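PDB 7LCE: D-glucosaminate-6-phosphate ammonia lyase from Salmonella typhimurium, which is a pyridoxal phosphate enzyme of the aminotransferase-like superfamily, in the selenocysteine synthase-like family. Local coordinates for residues 68-73 with 221-226; 105-110 with 147-152; 156-161 with 170-175; 215-220 with 252-257. All blocks are in the same frame, centred on the assembly; numbering follows the deposited sequence. Where two conformers were deposited one is given.

Contact 1. Residues 68-73 with 221-226; sequences YITSCA and GFITGR
Y68 and I223 face each other on two antiparallel strands and exchange two backbone hydrogen bonds. Y68 N gives to I223 O at 2.7 Å. I223 N gives back to Y68 O, also at 2.7 Å. T70 and G221 form the next hydrogen-bonded pair. G221 N reaches T70 O at 2.8 Å. T70 N gives to G221 O in return, but that bond is modelled so short that its length is doubtful. Between these pairs, I69 and F222 form a non-hydrogen-bonded pair, with CA-H...O contacts from F222 CA to Y68 O and from I69 CA to G221 O.

The side chains divide between two faces. Y68, T70 and I223 share one. There T70 CG2 meets I223 CD1 at 4.2 Å, the two side chains crossing at about a right angle. I69 and F222 start on the other face, and I69 CG1 lies 4.4 Å from F222 CB. The F222 ring then leads away, to lie nearly parallel to the ring of Y209.

A turn follows the first strand. T70 OG1 sits between its own N and carbonyl carbon (chi1 62°), from where it gives a 2.9 Å hydrogen bond to C72 O. C72 is the N-cap of helix 73-86, and A73 N donates to a phosphate oxygen of the modified lysine at position 213. An antiparallel strand pair at the edge of a mixed sheet, running into a phosphate-binding helix N-terminus, is characteristic of fold type I pyridoxal phosphate enzymes.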
loop_
_atom_site.group_PDB
_atom_site.type_symbol
_atom_site.label_atom_id
_atom_site.label_comp_id
_atom_site.label_asym_id
_atom_site.label_seq_id
_atom_site.Cartn_x
_atom_site.Cartn_y
_atom_site.Cartn_z
ATOM N N TYR A 68 16.622 -39.920 -2.866
ATOM C CA TYR A 68 16.205 -39.418 -4.169
ATOM C C TYR A 68 17.430 -38.899 -4.902
ATOM O O TYR A 68 18.179 -38.084 -4.357
ATOM C CB TYR A 68 15.155 -38.309 -4.027
ATOM C CG TYR A 68 14.720 -37.691 -5.338
ATOM C CD1 TYR A 68 13.978 -38.420 -6.259
ATOM C CD2 TYR A 68 15.036 -36.376 -5.648
ATOM C CE1 TYR A 68 13.575 -37.859 -7.457
ATOM C CE2 TYR A 68 14.637 -35.806 -6.845
ATOM C CZ TYR A 68 13.906 -36.553 -7.745
ATOM O OH TYR A 68 13.502 -35.991 -8.938
ATOM N N ILE A 69 17.623 -39.361 -6.138
ATOM C CA ILE A 69 18.797 -39.011 -6.932
ATOM C C ILE A 69 18.516 -37.742 -7.723
ATOM O O ILE A 69 17.431 -37.574 -8.295
ATOM C CB ILE A 69 19.196 -40.170 -7.865
ATOM C CG1 ILE A 69 19.607 -41.397 -7.055
ATOM C CG2 ILE A 69 20.325 -39.752 -8.795
ATOM C CD1 ILE A 69 20.174 -42.519 -7.900
ATOM N N THR A 70 19.495 -36.845 -7.750
ATOM C CA THR A 70 19.421 -35.573 -8.455
ATOM C C THR A 70 20.595 -35.457 -9.424
ATOM O O THR A 70 21.480 -36.317 -9.473
ATOM C CB THR A 70 19.419 -34.404 -7.466
ATOM O OG1 THR A 70 20.646 -34.410 -6.724
ATOM C CG2 THR A 70 18.251 -34.517 -6.500
ATOM N N SER A 71 20.598 -34.373 -10.205
ATOM C CA SER A 71 21.676 -34.163 -11.167
ATOM C C SER A 71 22.961 -33.720 -10.482
ATOM O O SER A 71 24.059 -34.023 -10.964
ATOM C CB SER A 71 21.258 -33.132 -12.215
ATOM O OG SER A 71 21.046 -31.865 -11.618
ATOM N N CYS A 72 22.850 -33.000 -9.370
ATOM C CA CYS A 72 24.015 -32.494 -8.659
ATOM C C CYS A 72 23.585 -32.093 -7.255
ATOM O O CYS A 72 22.397 -32.082 -6.927
ATOM C CB CYS A 72 24.645 -31.317 -9.407
ATOM S SG CYS A 72 23.472 -29.999 -9.784
ATOM N N ALA A 73 24.575 -31.757 -6.425
ATOM C CA ALA A 73 24.270 -31.344 -5.060
ATOM C C ALA A 73 23.531 -30.014 -5.033
ATOM O O ALA A 73 22.680 -29.800 -4.164
ATOM C CB ALA A 73 25.549 -31.263 -4.230
ATOM N N GLY A 221 23.841 -36.523 -8.039
ATOM C CA GLY A 221 23.772 -36.177 -6.633
ATOM C C GLY A 221 22.551 -36.856 -6.059
ATOM O O GLY A 221 21.718 -37.393 -6.792
ATOM N N PHE A 222 22.448 -36.848 -4.733
ATOM C CA PHE A 222 21.288 -37.479 -4.123
ATOM C C PHE A 222 20.936 -36.813 -2.802
ATOM O O PHE A 222 21.791 -36.238 -2.122
ATOM C CB PHE A 222 21.512 -38.985 -3.931
ATOM C CG PHE A 222 22.734 -39.331 -3.125
ATOM C CD1 PHE A 222 23.975 -39.426 -3.734
ATOM C CD2 PHE A 222 22.636 -39.600 -1.772
ATOM C CE1 PHE A 222 25.101 -39.760 -3.002
ATOM C CE2 PHE A 222 23.759 -39.935 -1.035
ATOM C CZ PHE A 222 24.991 -40.016 -1.652
ATOM N N ILE A 223 19.650 -36.884 -2.467
ATOM C CA ILE A 223 19.118 -36.469 -1.176
ATOM C C ILE A 223 18.753 -37.725 -0.401
ATOM O O ILE A 223 18.101 -38.624 -0.944
ATOM C CB ILE A 223 17.893 -35.555 -1.337
ATOM C CG1 ILE A 223 18.208 -34.403 -2.295
ATOM C CG2 ILE A 223 17.432 -35.049 0.020
ATOM C CD1 ILE A 223 17.007 -33.549 -2.639
ATOM N N THR A 224 19.163 -37.786 0.863
ATOM C CA THR A 224 18.892 -38.936 1.712
ATOM C C THR A 224 18.355 -38.462 3.056
ATOM O O THR A 224 18.789 -37.431 3.580
ATOM C CB THR A 224 20.162 -39.791 1.898
ATOM O OG1 THR A 224 19.856 -40.961 2.663
ATOM C CG2 THR A 224 21.264 -39.000 2.593
ATOM N N GLY A 225 17.397 -39.203 3.604
ATOM C CA GLY A 225 16.793 -38.790 4.862
ATOM C C GLY A 225 15.513 -39.543 5.161
ATOM O O GLY A 225 15.353 -40.707 4.775
ATOM N N ARG A 226 14.604 -38.864 5.861
ATOM C CA ARG A 226 13.359 -39.495 6.271
ATOM C C ARG A 226 12.409 -39.631 5.088
ATOM O O ARG A 226 12.372 -38.782 4.193
ATOM C CB ARG A 226 12.699 -38.699 7.398
ATOM C CG ARG A 226 13.590 -38.546 8.620
ATOM C CD ARG A 226 12.790 -38.244 9.874
ATOM N NE ARG A 226 13.634 -38.256 11.064
ATOM C CZ ARG A 226 14.006 -39.356 11.703
ATOM N NH1 ARG A 226 13.634 -40.556 11.289
ATOM N NH2 ARG A 226 14.774 -39.250 12.784
#

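Contact 2. Residues 105-110 with 147-152; sequences EVVMLR and SAINEK
E105 N gives a hydrogen bond to K152 O at 3.0 Å, the shortest polar bond between 105-110 and 147-152.

The carboxylate of E105 reaches back over the same loop. The chain is extended beyond CG (chi2 180°), which carries E105 CD to 3.8 Å from K152 CB. E105 OE1 accepts a weak bond from N150 ND2 at 3.4 Å. The carboxylate and amide planes stand 85° apart.

N150 uses its other amide atom within the loop. N150 OD1 accepts from K152 N at 2.9 Å; the same amide thus bonds within the loop and, weakly, to the strand.

The apolar part of the contact lies further along the strand. V107 CG1 meets A148 CB at 3.8 Å, and V107 CG2 meets I149 CD1 at 4.1 Å. V132 and V134 of strand 130-134 also touch A148, while I149 reaches across to L156.

The N150 to K152 bond defines an Asx turn. It lies between helix 142-147 and strand 153-159, in a beta-alpha-beta crossover that starts at strand 130-134 and passes over strand 105-109 in the parallel part of the sheet.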
loop_
_atom_site.group_PDB
_atom_site.type_symbol
_atom_site.label_atom_id
_atom_site.label_comp_id
_atom_site.label_asym_id
_atom_site.label_seq_id
_atom_site.Cartn_x
_atom_site.Cartn_y
_atom_site.Cartn_z
ATOM N N GLU A 105 10.952 -19.197 4.624
ATOM C CA GLU A 105 12.227 -18.743 5.161
ATOM C C GLU A 105 13.105 -19.936 5.510
ATOM O O GLU A 105 12.666 -20.862 6.201
ATOM C CB GLU A 105 12.006 -17.859 6.387
ATOM C CG GLU A 105 11.391 -16.508 6.057
ATOM C CD GLU A 105 11.171 -15.646 7.283
ATOM O OE1 GLU A 105 11.533 -16.084 8.397
ATOM O OE2 GLU A 105 10.631 -14.530 7.130
ATOM N N VAL A 106 14.345 -19.915 5.023
ATOM C CA VAL A 106 15.346 -20.932 5.329
ATOM C C VAL A 106 16.366 -20.307 6.268
ATOM O O VAL A 106 17.026 -19.321 5.914
ATOM C CB VAL A 106 16.024 -21.468 4.059
ATOM C CG1 VAL A 106 17.178 -22.381 4.429
ATOM C CG2 VAL A 106 15.020 -22.206 3.193
ATOM N N VAL A 107 16.494 -20.873 7.463
ATOM C CA VAL A 107 17.345 -20.322 8.510
ATOM C C VAL A 107 18.691 -21.030 8.475
ATOM O O VAL A 107 18.759 -22.260 8.586
ATOM C CB VAL A 107 16.684 -20.459 9.890
ATOM C CG1 VAL A 107 17.673 -20.109 10.978
ATOM C CG2 VAL A 107 15.453 -19.568 9.971
ATOM N N MET A 108 19.765 -20.255 8.339
ATOM C CA MET A 108 21.109 -20.809 8.295
ATOM C C MET A 108 22.075 -19.834 8.947
ATOM O O MET A 108 21.759 -18.657 9.150
ATOM C CB MET A 108 21.541 -21.117 6.860
ATOM C CG MET A 108 21.632 -19.893 5.977
ATOM S SD MET A 108 22.139 -20.300 4.299
ATOM C CE MET A 108 23.807 -20.895 4.565
ATOM N N LEU A 109 23.258 -20.341 9.283
ATOM C CA LEU A 109 24.297 -19.499 9.859
ATOM C C LEU A 109 24.873 -18.565 8.804
ATOM O O LEU A 109 25.086 -18.959 7.654
ATOM C CB LEU A 109 25.418 -20.360 10.441
ATOM C CG LEU A 109 25.090 -21.308 11.591
ATOM C CD1 LEU A 109 26.345 -22.052 12.015
ATOM C CD2 LEU A 109 24.491 -20.548 12.762
ATOM N N ARG A 110 25.129 -17.315 9.202
ATOM C CA ARG A 110 25.807 -16.388 8.301
ATOM C C ARG A 110 27.189 -16.907 7.927
ATOM O O ARG A 110 27.639 -16.741 6.788
ATOM C CB ARG A 110 25.905 -15.002 8.941
ATOM C CG ARG A 110 26.791 -14.030 8.173
ATOM C CD ARG A 110 26.680 -12.613 8.707
ATOM N NE ARG A 110 25.525 -11.917 8.154
ATOM C CZ ARG A 110 24.380 -11.739 8.799
ATOM N NH1 ARG A 110 24.206 -12.178 10.033
ATOM N NH2 ARG A 110 23.385 -11.102 8.188
ATOM N N SER A 147 15.864 -17.413 17.848
ATOM C CA SER A 147 15.080 -16.215 17.560
ATOM C C SER A 147 14.702 -16.123 16.090
ATOM O O SER A 147 13.689 -15.498 15.754
ATOM C CB SER A 147 15.848 -14.964 17.984
ATOM O OG SER A 147 16.139 -14.999 19.371
ATOM N N ALA A 148 15.486 -16.741 15.202
ATOM C CA ALA A 148 15.194 -16.672 13.773
ATOM C C ALA A 148 13.989 -17.516 13.381
ATOM O O ALA A 148 13.433 -17.310 12.298
ATOM C CB ALA A 148 16.417 -17.109 12.963
ATOM N N ILE A 149 13.581 -18.454 14.227
ATOM C CA ILE A 149 12.447 -19.318 13.924
ATOM C C ILE A 149 11.155 -18.556 14.184
ATOM O O ILE A 149 10.959 -17.992 15.266
ATOM C CB ILE A 149 12.505 -20.603 14.765
ATOM C CG1 ILE A 149 13.857 -21.297 14.591
ATOM C CG2 ILE A 149 11.367 -21.537 14.387
ATOM C CD1 ILE A 149 14.128 -21.739 13.172
ATOM N N ASN A 150 10.267 -18.547 13.194
ATOM C CA ASN A 150 8.932 -17.984 13.353
ATOM C C ASN A 150 7.989 -18.743 12.426
ATOM O O ASN A 150 8.376 -19.729 11.792
ATOM C CB ASN A 150 8.940 -16.471 13.093
ATOM C CG ASN A 150 9.441 -16.117 11.712
ATOM O OD1 ASN A 150 8.714 -16.233 10.729
ATOM N ND2 ASN A 150 10.690 -15.674 11.632
ATOM N N GLU A 151 6.737 -18.283 12.349
ATOM C CA GLU A 151 5.723 -19.007 11.589
ATOM C C GLU A 151 5.993 -19.001 10.089
ATOM O O GLU A 151 5.390 -19.800 9.363
ATOM C CB GLU A 151 4.335 -18.424 11.865
ATOM C CG GLU A 151 4.123 -17.016 11.325
ATOM C CD GLU A 151 4.711 -15.942 12.221
ATOM O OE1 GLU A 151 5.236 -16.285 13.303
ATOM O OE2 GLU A 151 4.651 -14.753 11.840
ATOM N N LYS A 152 6.873 -18.125 9.608
ATOM C CA LYS A 152 7.256 -18.107 8.203
ATOM C C LYS A 152 8.447 -19.008 7.900
ATOM O O LYS A 152 8.772 -19.205 6.724
ATOM C CB LYS A 152 7.576 -16.674 7.760
ATOM C CG LYS A 152 6.347 -15.822 7.482
ATOM C CD LYS A 152 5.522 -16.383 6.333
ATOM C CE LYS A 152 4.553 -15.339 5.791
ATOM N NZ LYS A 152 3.680 -15.874 4.706
#

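Contact 3. Residues 156-161 with 170-175; sequences LLYVKS and LSIDDF
Y158 and F175 meet as an offset edge-to-face pair. Their planes stand at 80° and their centroids are 5.4 Å apart. The edge of Y158 is turned to the face of F175, with Y158 CD2 lying 3.6 Å from F175 CD1. The CB of Y158 points toward the helix, and CG is anti to the backbone N (chi1 -171°). Y158 CB lies over the F175 face.

I172 packs against a face of Y158. I172 CD1 is 4.1 Å from the centroid of the Y158 ring and close to the ring normal, a CH-pi contact. The two side chains cross at about a right angle. L170 O approaches the rim of the same ring, near its plane, 3.6 Å from Y158 CE2.

F175 CD2 also touches L156 CD2 at 3.7 Å. L157 O lies close to F175 CE2.

S171 and D174 form a capping box at the helix start. S171 N gives to D174 OD2 at 3.2 Å, and D174 N gives a weak bond to S171 OG.

The contact joins the first strand and the helix of the beta-alpha-beta unit 153-159, 172-181 and 186-189. F175 also touches L186 and L109 on the two strands flanking 153-159, while W199 of helix 198-201 adjoins Y158 and I172.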
loop_
_atom_site.group_PDB
_atom_site.type_symbol
_atom_site.label_atom_id
_atom_site.label_comp_id
_atom_site.label_asym_id
_atom_site.label_seq_id
_atom_site.Cartn_x
_atom_site.Cartn_y
_atom_site.Cartn_z
ATOM N N LEU A 156 15.623 -25.390 8.367
ATOM C CA LEU A 156 16.946 -24.992 8.825
ATOM C C LEU A 156 17.991 -25.643 7.930
ATOM O O LEU A 156 17.822 -26.789 7.500
ATOM C CB LEU A 156 17.186 -25.403 10.281
ATOM C CG LEU A 156 16.513 -24.611 11.403
ATOM C CD1 LEU A 156 15.018 -24.886 11.460
ATOM C CD2 LEU A 156 17.171 -24.926 12.743
ATOM N N LEU A 157 19.069 -24.915 7.645
ATOM C CA LEU A 157 20.107 -25.393 6.740
ATOM C C LEU A 157 21.456 -25.376 7.444
ATOM O O LEU A 157 21.887 -24.332 7.947
ATOM C CB LEU A 157 20.162 -24.549 5.467
ATOM C CG LEU A 157 21.170 -25.050 4.432
ATOM C CD1 LEU A 157 20.664 -26.315 3.781
ATOM C CD2 LEU A 157 21.456 -23.991 3.383
ATOM N N TYR A 158 22.116 -26.528 7.472
ATOM C CA TYR A 158 23.477 -26.660 7.970
ATOM C C TYR A 158 24.383 -27.048 6.810
ATOM O O TYR A 158 24.086 -28.001 6.083
ATOM C CB TYR A 158 23.556 -27.707 9.084
ATOM C CG TYR A 158 24.889 -27.759 9.796
ATOM C CD1 TYR A 158 25.954 -28.479 9.269
ATOM C CD2 TYR A 158 25.079 -27.102 11.005
ATOM C CE1 TYR A 158 27.176 -28.535 9.918
ATOM C CE2 TYR A 158 26.298 -27.153 11.663
ATOM C CZ TYR A 158 27.342 -27.872 11.115
ATOM O OH TYR A 158 28.558 -27.929 11.760
ATOM N N VAL A 159 25.478 -26.315 6.636
ATOM C CA VAL A 159 26.407 -26.537 5.535
ATOM C C VAL A 159 27.715 -27.055 6.115
ATOM O O VAL A 159 28.356 -26.373 6.925
ATOM C CB VAL A 159 26.638 -25.255 4.719
ATOM C CG1 VAL A 159 27.484 -25.555 3.490
ATOM C CG2 VAL A 159 25.313 -24.625 4.320
ATOM N N LYS A 160 28.114 -28.257 5.701
ATOM C CA LYS A 160 29.400 -28.834 6.079
ATOM C C LYS A 160 30.363 -28.658 4.912
ATOM O O LYS A 160 30.185 -29.272 3.854
ATOM C CB LYS A 160 29.260 -30.308 6.444
ATOM C CG LYS A 160 30.590 -31.019 6.636
ATOM C CD LYS A 160 31.358 -30.472 7.826
ATOM C CE LYS A 160 32.688 -31.192 7.995
ATOM N NZ LYS A 160 33.456 -30.680 9.165
ATOM N N SER A 161 31.384 -27.831 5.108
ATOM C CA SER A 161 32.355 -27.563 4.058
ATOM C C SER A 161 33.525 -26.807 4.664
ATOM O O SER A 161 33.388 -26.134 5.689
ATOM C CB SER A 161 31.738 -26.761 2.906
ATOM O OG SER A 161 32.596 -26.733 1.777
ATOM N N LEU A 170 27.750 -22.768 15.387
ATOM C CA LEU A 170 27.009 -23.756 16.153
ATOM C C LEU A 170 27.302 -25.163 15.639
ATOM O O LEU A 170 27.716 -25.366 14.494
ATOM C CB LEU A 170 25.510 -23.471 16.080
ATOM C CG LEU A 170 25.053 -22.154 16.704
ATOM C CD1 LEU A 170 23.593 -21.884 16.385
ATOM C CD2 LEU A 170 25.273 -22.185 18.205
ATOM N N SER A 171 27.078 -26.143 16.509
ATOM C CA SER A 171 27.300 -27.532 16.149
ATOM C C SER A 171 26.082 -28.102 15.433
ATOM O O SER A 171 24.984 -27.542 15.474
ATOM C CB SER A 171 27.604 -28.364 17.393
ATOM O OG SER A 171 26.470 -28.426 18.239
ATOM N N ILE A 172 26.292 -29.240 14.764
ATOM C CA ILE A 172 25.185 -29.925 14.102
ATOM C C ILE A 172 24.139 -30.358 15.120
ATOM O O ILE A 172 22.944 -30.423 14.805
ATOM C CB ILE A 172 25.712 -31.119 13.280
ATOM C CG1 ILE A 172 24.560 -31.854 12.589
ATOM C CG2 ILE A 172 26.521 -32.066 14.157
ATOM C CD1 ILE A 172 23.786 -30.995 11.613
ATOM N N ASP A 173 24.562 -30.643 16.354
ATOM C CA ASP A 173 23.609 -31.016 17.396
ATOM C C ASP A 173 22.657 -29.869 17.703
ATOM O O ASP A 173 21.461 -30.088 17.932
ATOM C CB ASP A 173 24.354 -31.445 18.662
ATOM C CG ASP A 173 25.192 -32.692 18.453
ATOM O OD1 ASP A 173 24.732 -33.610 17.741
ATOM O OD2 ASP A 173 26.313 -32.753 19.003
ATOM N N ASP A 174 23.170 -28.636 17.713
ATOM C CA ASP A 174 22.329 -27.478 17.997
ATOM C C ASP A 174 21.210 -27.341 16.972
ATOM O O ASP A 174 20.068 -27.026 17.326
ATOM C CB ASP A 174 23.184 -26.211 18.031
ATOM C CG ASP A 174 24.080 -26.146 19.253
ATOM O OD1 ASP A 174 23.595 -26.428 20.371
ATOM O OD2 ASP A 174 25.276 -25.819 19.090
ATOM N N PHE A 175 21.517 -27.572 15.694
ATOM C CA PHE A 175 20.489 -27.477 14.663
ATOM C C PHE A 175 19.441 -28.575 14.808
ATOM O O PHE A 175 18.241 -28.315 14.661
ATOM C CB PHE A 175 21.132 -27.520 13.280
ATOM C CG PHE A 175 21.535 -26.171 12.769
ATOM C CD1 PHE A 175 22.704 -25.575 13.206
ATOM C CD2 PHE A 175 20.735 -25.490 11.870
ATOM C CE1 PHE A 175 23.074 -24.331 12.748
ATOM C CE2 PHE A 175 21.099 -24.246 11.408
ATOM C CZ PHE A 175 22.272 -23.665 11.847
#

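Contact 4. Residues 215-220 with 252-257; sequences FNAPTS and VGLVYA
A217 and A257 pack methyl to methyl, their CB atoms 3.6 Å apart. This is the close part of the contact, where the loop 215-220, just after the modified lysine at position 213, lies against helix 248-262. One helical turn earlier P218 takes over, its ring carbon CG resting 3.7 Å from G253 CA. L254 lies beside these two pairs. L254 CG is anti to the backbone N (chi1 171°), and L254 CD1 comes to 4.2 Å from A217 CB. The same leucine meets S220, whose OG is 3.7 Å from both L254 CB and L254 CD1.

F215, N216 and T219 are held more loosely by 252-257. F215 starts toward the helix, but its ring leads away to an edge-to-face meeting with Y261. Only F215 O comes near A257 CB, at 3.9 Å. The N216 side chain also turns aside, and its OD1 accepts from K20 NZ. T219 faces the second subunit, where its OG1 is hydrogen-bonded to E249 of that chain.

The polar groups of the loop find partners away from 252-257. S220 OG gives its hydrogen to P218 O at 2.7 Å, which ties the loop to itself, and T219 O is met by N250 ND2 just before the helix segment. Between 215-220 and 252-257 the adhesion is therefore van der Waals in kind: the loop is held to the helix by the fit of small and apolar groups.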
loop_
_atom_site.group_PDB
_atom_site.type_symbol
_atom_site.label_atom_id
_atom_site.label_comp_id
_atom_site.label_asym_id
_atom_site.label_seq_id
_atom_site.Cartn_x
_atom_site.Cartn_y
_atom_site.Cartn_z
ATOM N N PHE A 215 32.393 -39.576 -4.785
ATOM C CA PHE A 215 32.401 -40.999 -5.109
ATOM C C PHE A 215 32.765 -41.270 -6.565
ATOM O O PHE A 215 32.533 -42.378 -7.057
ATOM C CB PHE A 215 31.045 -41.611 -4.760
ATOM C CG PHE A 215 30.519 -41.170 -3.424
ATOM C CD1 PHE A 215 31.084 -41.647 -2.252
ATOM C CD2 PHE A 215 29.485 -40.252 -3.340
ATOM C CE1 PHE A 215 30.612 -41.236 -1.021
ATOM C CE2 PHE A 215 29.010 -39.835 -2.111
ATOM C CZ PHE A 215 29.577 -40.326 -0.951
ATOM N N ASN A 216 33.353 -40.290 -7.249
ATOM C CA ASN A 216 33.836 -40.432 -8.623
ATOM C C ASN A 216 32.787 -41.093 -9.516
ATOM O O ASN A 216 33.023 -42.122 -10.156
ATOM C CB ASN A 216 35.154 -41.205 -8.653
ATOM C CG ASN A 216 36.317 -40.386 -8.142
ATOM O OD1 ASN A 216 36.590 -40.355 -6.942
ATOM N ND2 ASN A 216 37.007 -39.705 -9.050
ATOM N N ALA A 217 31.611 -40.481 -9.543
ATOM C CA ALA A 217 30.462 -40.970 -10.280
ATOM C C ALA A 217 30.181 -40.079 -11.479
ATOM O O ALA A 217 30.654 -38.939 -11.542
ATOM C CB ALA A 217 29.218 -41.007 -9.380
ATOM N N PRO A 218 29.429 -40.567 -12.466
ATOM C CA PRO A 218 28.918 -39.663 -13.497
ATOM C C PRO A 218 28.050 -38.594 -12.850
ATOM O O PRO A 218 27.558 -38.756 -11.731
ATOM C CB PRO A 218 28.102 -40.584 -14.414
ATOM C CG PRO A 218 27.803 -41.781 -13.580
ATOM C CD PRO A 218 29.011 -41.956 -12.712
ATOM N N THR A 219 27.879 -37.484 -13.569
ATOM C CA THR A 219 27.234 -36.290 -13.031
ATOM C C THR A 219 25.933 -36.623 -12.316
ATOM O O THR A 219 24.935 -36.970 -12.956
ATOM C CB THR A 219 26.969 -35.291 -14.150
ATOM O OG1 THR A 219 28.196 -35.041 -14.840
ATOM C CG2 THR A 219 26.434 -33.990 -13.579
ATOM N N SER A 220 25.937 -36.512 -10.991
ATOM C CA SER A 220 24.817 -36.981 -10.187
ATOM C C SER A 220 24.936 -36.408 -8.783
ATOM O O SER A 220 25.981 -35.886 -8.385
ATOM C CB SER A 220 24.776 -38.509 -10.135
ATOM O OG SER A 220 25.967 -39.018 -9.564
ATOM N N VAL A 252 21.686 -44.949 -12.726
ATOM C CA VAL A 252 22.332 -46.248 -12.555
ATOM C C VAL A 252 23.819 -46.066 -12.276
ATOM O O VAL A 252 24.409 -46.796 -11.469
ATOM C CB VAL A 252 22.087 -47.128 -13.795
ATOM C CG1 VAL A 252 22.868 -48.427 -13.698
ATOM C CG2 VAL A 252 20.601 -47.401 -13.964
ATOM N N GLY A 253 24.444 -45.089 -12.937
ATOM C CA GLY A 253 25.866 -44.861 -12.734
ATOM C C GLY A 253 26.209 -44.530 -11.294
ATOM O O GLY A 253 27.214 -45.005 -10.762
ATOM N N LEU A 254 25.373 -43.720 -10.640
ATOM C CA LEU A 254 25.622 -43.381 -9.242
ATOM C C LEU A 254 25.556 -44.616 -8.351
ATOM O O LEU A 254 26.388 -44.788 -7.452
ATOM C CB LEU A 254 24.619 -42.328 -8.769
ATOM C CG LEU A 254 24.620 -42.048 -7.265
ATOM C CD1 LEU A 254 25.958 -41.477 -6.820
ATOM C CD2 LEU A 254 23.478 -41.119 -6.884
ATOM N N VAL A 255 24.570 -45.486 -8.582
ATOM C CA VAL A 255 24.430 -46.681 -7.755
ATOM C C VAL A 255 25.635 -47.596 -7.930
ATOM O O VAL A 255 26.186 -48.116 -6.950
ATOM C CB VAL A 255 23.112 -47.406 -8.082
ATOM C CG1 VAL A 255 22.986 -48.678 -7.252
ATOM C CG2 VAL A 255 21.932 -46.479 -7.840
ATOM N N TYR A 256 26.070 -47.803 -9.176
ATOM C CA TYR A 256 27.237 -48.650 -9.404
ATOM C C TYR A 256 28.520 -47.976 -8.940
ATOM O O TYR A 256 29.484 -48.662 -8.581
ATOM C CB TYR A 256 27.328 -49.047 -10.878
ATOM C CG TYR A 256 26.510 -50.277 -11.204
ATOM C CD1 TYR A 256 25.132 -50.206 -11.351
ATOM C CD2 TYR A 256 27.120 -51.517 -11.345
ATOM C CE1 TYR A 256 24.386 -51.337 -11.632
ATOM C CE2 TYR A 256 26.384 -52.650 -11.632
ATOM C CZ TYR A 256 25.018 -52.556 -11.775
ATOM O OH TYR A 256 24.287 -53.686 -12.061
ATOM N N ALA A 257 28.554 -46.642 -8.931
ATOM C CA ALA A 257 29.708 -45.947 -8.377
ATOM C C ALA A 257 29.750 -46.063 -6.861
ATOM O O ALA A 257 30.836 -46.109 -6.273
ATOM C CB ALA A 257 29.697 -44.481 -8.798
#

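In the fold
From the N terminus, strand 66-70 opens the long loop that contact 1 closes at strand 221-225. Contacts 2 and 3 nest inside it in series. Contact 2 closes the loop from strand 105-109 to the turn before strand 153-159, and contact 3 closes the short loop from that strand to helix 172-181. These two touch, because strands 105-109 and 153-159 are neighbours in the sheet. Contact 4 begins inside the loop of contact 1 and ends beyond it, so the two cross. They touch, for instance through L254, which meets both I69 and F222. Contacts 1 and 4 tie one sheet edge to helix 248-262 and approach the second subunit, whereas contacts 2 and 3 join parallel strands to the loop after helix 142-147 and to helix 172-181.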